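Local coordinates for protein type III secretion T3S chaperone (Chlamydia trachomatis, PDB 3K29) that is a putative YscO homolog, probably acting in type III secretion as a coiled-coil chaperone, at residues T125-H128 against K129-W132. Numbering follows the deposited sequence.
Sequences TRLH and KEEW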
ATOM      1  N   THR A 125     -16.803  13.019   7.472  1.00 23.07           N
ATOM      2  CA  THR A 125     -17.214  13.198   8.874  1.00 23.60           C
ATOM      3  C   THR A 125     -16.629  14.454   9.526  1.00 23.70           C
ATOM      4  O   THR A 125     -17.356  15.143  10.242  1.00 23.00           O
ATOM      5  CB  THR A 125     -16.947  11.941   9.748  1.00 23.60           C
ATOM      6  OG1 THR A 125     -17.599  10.827   9.136  1.00 24.45           O
ATOM      7  CG2 THR A 125     -17.485  12.132  11.231  1.00 22.45           C
ATOM      8  N   ARG A 126     -15.349  14.751   9.264  1.00 23.37           N
ATOM      9  CA  ARG A 126     -14.725  15.962   9.779  1.00 24.98           C
ATOM     10  C   ARG A 126     -15.506  17.205   9.277  1.00 24.97           C
ATOM     11  O   ARG A 126     -15.813  18.119  10.046  1.00 25.02           O
ATOM     12  CB  ARG A 126     -13.235  16.017   9.391  1.00 25.06           C
ATOM     13  CG  ARG A 126     -12.404  17.051  10.173  1.00 27.81           C
ATOM     14  CD  ARG A 126     -11.287  17.669   9.325  1.00 31.57           C
ATOM     15  NE  ARG A 126     -11.816  18.243   8.076  1.00 33.95           N
ATOM     16  CZ  ARG A 126     -12.393  19.440   7.965  1.00 33.94           C
ATOM     17  NH1 ARG A 126     -12.518  20.236   9.027  1.00 34.78           N
ATOM     18  NH2 ARG A 126     -12.861  19.840   6.789  1.00 32.56           N
ATOM     19  N   LEU A 127     -15.860  17.210   7.994  1.00 25.30           N
ATOM     20  CA  LEU A 127     -16.604  18.315   7.422  1.00 25.49           C
ATOM     21  C   LEU A 127     -17.966  18.467   8.103  1.00 25.69           C
ATOM     22  O   LEU A 127     -18.431  19.598   8.342  1.00 25.39           O
ATOM     23  CB  LEU A 127     -16.773  18.157   5.911  1.00 25.35           C
ATOM     24  CG  LEU A 127     -17.177  19.477   5.221  1.00 27.32           C
ATOM     25  CD1 LEU A 127     -16.040  20.520   5.245  1.00 27.20           C
ATOM     26  CD2 LEU A 127     -17.659  19.246   3.797  1.00 26.15           C
ATOM     27  N   HIS A 128     -18.611  17.340   8.408  1.00 25.62           N
ATOM     28  CA  HIS A 128     -19.924  17.412   9.071  1.00 26.18           C
ATOM     29  C   HIS A 128     -19.836  17.906  10.516  1.00 25.90           C
ATOM     30  O   HIS A 128     -20.786  18.514  11.007  1.00 26.76           O
ATOM     31  CB  HIS A 128     -20.705  16.095   9.011  1.00 25.98           C
ATOM     32  CG  HIS A 128     -21.058  15.656   7.629  1.00 27.13           C
ATOM     33  ND1 HIS A 128     -21.036  16.508   6.548  1.00 28.02           N
ATOM     34  CD2 HIS A 128     -21.448  14.449   7.151  1.00 28.20           C
ATOM     35  CE1 HIS A 128     -21.387  15.846   5.461  1.00 28.97           C
ATOM     36  NE2 HIS A 128     -21.643  14.594   5.798  1.00 29.57           N
ATOM     37  N   LYS A 129     -18.724  17.609  11.199  1.00 25.61           N
ATOM     38  CA  LYS A 129     -18.430  18.157  12.535  1.00 25.86           C
ATOM     39  C   LYS A 129     -18.248  19.668  12.480  1.00 26.42           C
ATOM     40  O   LYS A 129     -18.716  20.415  13.355  1.00 25.84           O
ATOM     41  CB  LYS A 129     -17.171  17.516  13.120  1.00 25.20           C
ATOM     42  CG  LYS A 129     -16.553  18.340  14.192  1.00 24.05           C
ATOM     43  CD  LYS A 129     -15.963  17.474  15.235  1.00 22.65           C
ATOM     44  CE  LYS A 129     -15.462  18.324  16.351  1.00 22.65           C
ATOM     45  NZ  LYS A 129     -14.362  17.579  16.979  1.00 20.70           N
ATOM     46  N   GLU A 130     -17.535  20.106  11.449  1.00 26.33           N
ATOM     47  CA  GLU A 130     -17.345  21.501  11.210  1.00 27.03           C
ATOM     48  C   GLU A 130     -18.687  22.194  10.999  1.00 26.89           C
ATOM     49  O   GLU A 130     -18.947  23.241  11.590  1.00 25.58           O
ATOM     50  CB  GLU A 130     -16.464  21.691   9.987  1.00 26.94           C
ATOM     51  CG  GLU A 130     -15.794  23.008   9.947  1.00 29.83           C
ATOM     52  CD  GLU A 130     -14.774  23.057   8.832  1.00 34.98           C
ATOM     53  OE1 GLU A 130     -13.564  23.102   9.158  1.00 37.23           O
ATOM     54  OE2 GLU A 130     -15.183  23.018   7.641  1.00 34.81           O
ATOM     55  N   GLU A 131     -19.540  21.601  10.168  1.00 27.19           N
ATOM     56  CA  GLU A 131     -20.832  22.217   9.857  1.00 27.82           C
ATOM     57  C   GLU A 131     -21.827  22.110  11.011  1.00 27.71           C
ATOM     58  O   GLU A 131     -22.654  22.997  11.173  1.00 28.45           O
ATOM     59  CB  GLU A 131     -21.434  21.650   8.581  1.00 28.09           C
ATOM     60  CG  GLU A 131     -20.594  21.926   7.361  1.00 29.52           C
ATOM     61  CD  GLU A 131     -20.974  21.047   6.209  1.00 34.16           C
ATOM     62  OE1 GLU A 131     -21.656  20.023   6.460  1.00 35.27           O
ATOM     63  OE2 GLU A 131     -20.589  21.376   5.053  1.00 35.59           O
ATOM     64  N   TRP A 132     -21.741  21.045  11.809  1.00 27.56           N
ATOM     65  CA  TRP A 132     -22.558  20.944  13.032  1.00 26.82           C
ATOM     66  C   TRP A 132     -22.164  22.060  14.003  1.00 26.59           C
ATOM     67  O   TRP A 132     -23.016  22.765  14.531  1.00 26.26           O
ATOM     68  CB  TRP A 132     -22.391  19.589  13.720  1.00 26.80           C
ATOM     69  CG  TRP A 132     -22.887  19.624  15.150  1.00 26.79           C
ATOM     70  CD1 TRP A 132     -24.163  19.381  15.584  1.00 24.58           C
ATOM     71  CD2 TRP A 132     -22.114  19.964  16.323  1.00 26.20           C
ATOM     72  NE1 TRP A 132     -24.237  19.560  16.941  1.00 25.17           N
ATOM     73  CE2 TRP A 132     -22.998  19.916  17.426  1.00 27.32           C
ATOM     74  CE3 TRP A 132     -20.756  20.308  16.542  1.00 27.60           C
ATOM     75  CZ2 TRP A 132     -22.574  20.172  18.744  1.00 28.26           C
ATOM     76  CZ3 TRP A 132     -20.323  20.600  17.847  1.00 28.34           C
ATOM     77  CH2 TRP A 132     -21.237  20.508  18.938  1.00 30.07           C
TER
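R126 and E130 form an i to i+4 salt bridge along helix 70-160, the longer arm of an antiparallel, coiled-coil-like helical hairpin. The R126 chain, bent at chi2 and chi3, brings NH1 within 3.1 Å of E130 OE1 in a nearly straight bond (165° at the hydrogen). The carboxylate oxygen lies in the guanidinium plane, yet NH1 reaches it from above the carboxylate plane, the two groups being turned 68° apart. E123, one turn earlier, takes R126 NE, so the guanidinium is shared between two acidic side chains.

The tighter side faces the other arm and the N-terminal segment: T125 and K129 rest on L11, K129 NZ pairs with E8, and the W132 ring meets that of Y5. Main-chain bonds continue unbroken through the turn, from K129 N to T125 O at 3.0 Å to W132 N to H128 O at 2.8 Å.

The outer side is looser and more open to solvent, with L127 and E131 exposed. L127 CD1 stands 3.6 Å from E130 OE2, while CD2 is 3.8 Å from E131 OE2. H128, which also touches Y5, runs alongside E131 with ring and carboxylate planes 25° apart, and ND1 stays 3.6 Å from E131 OE1.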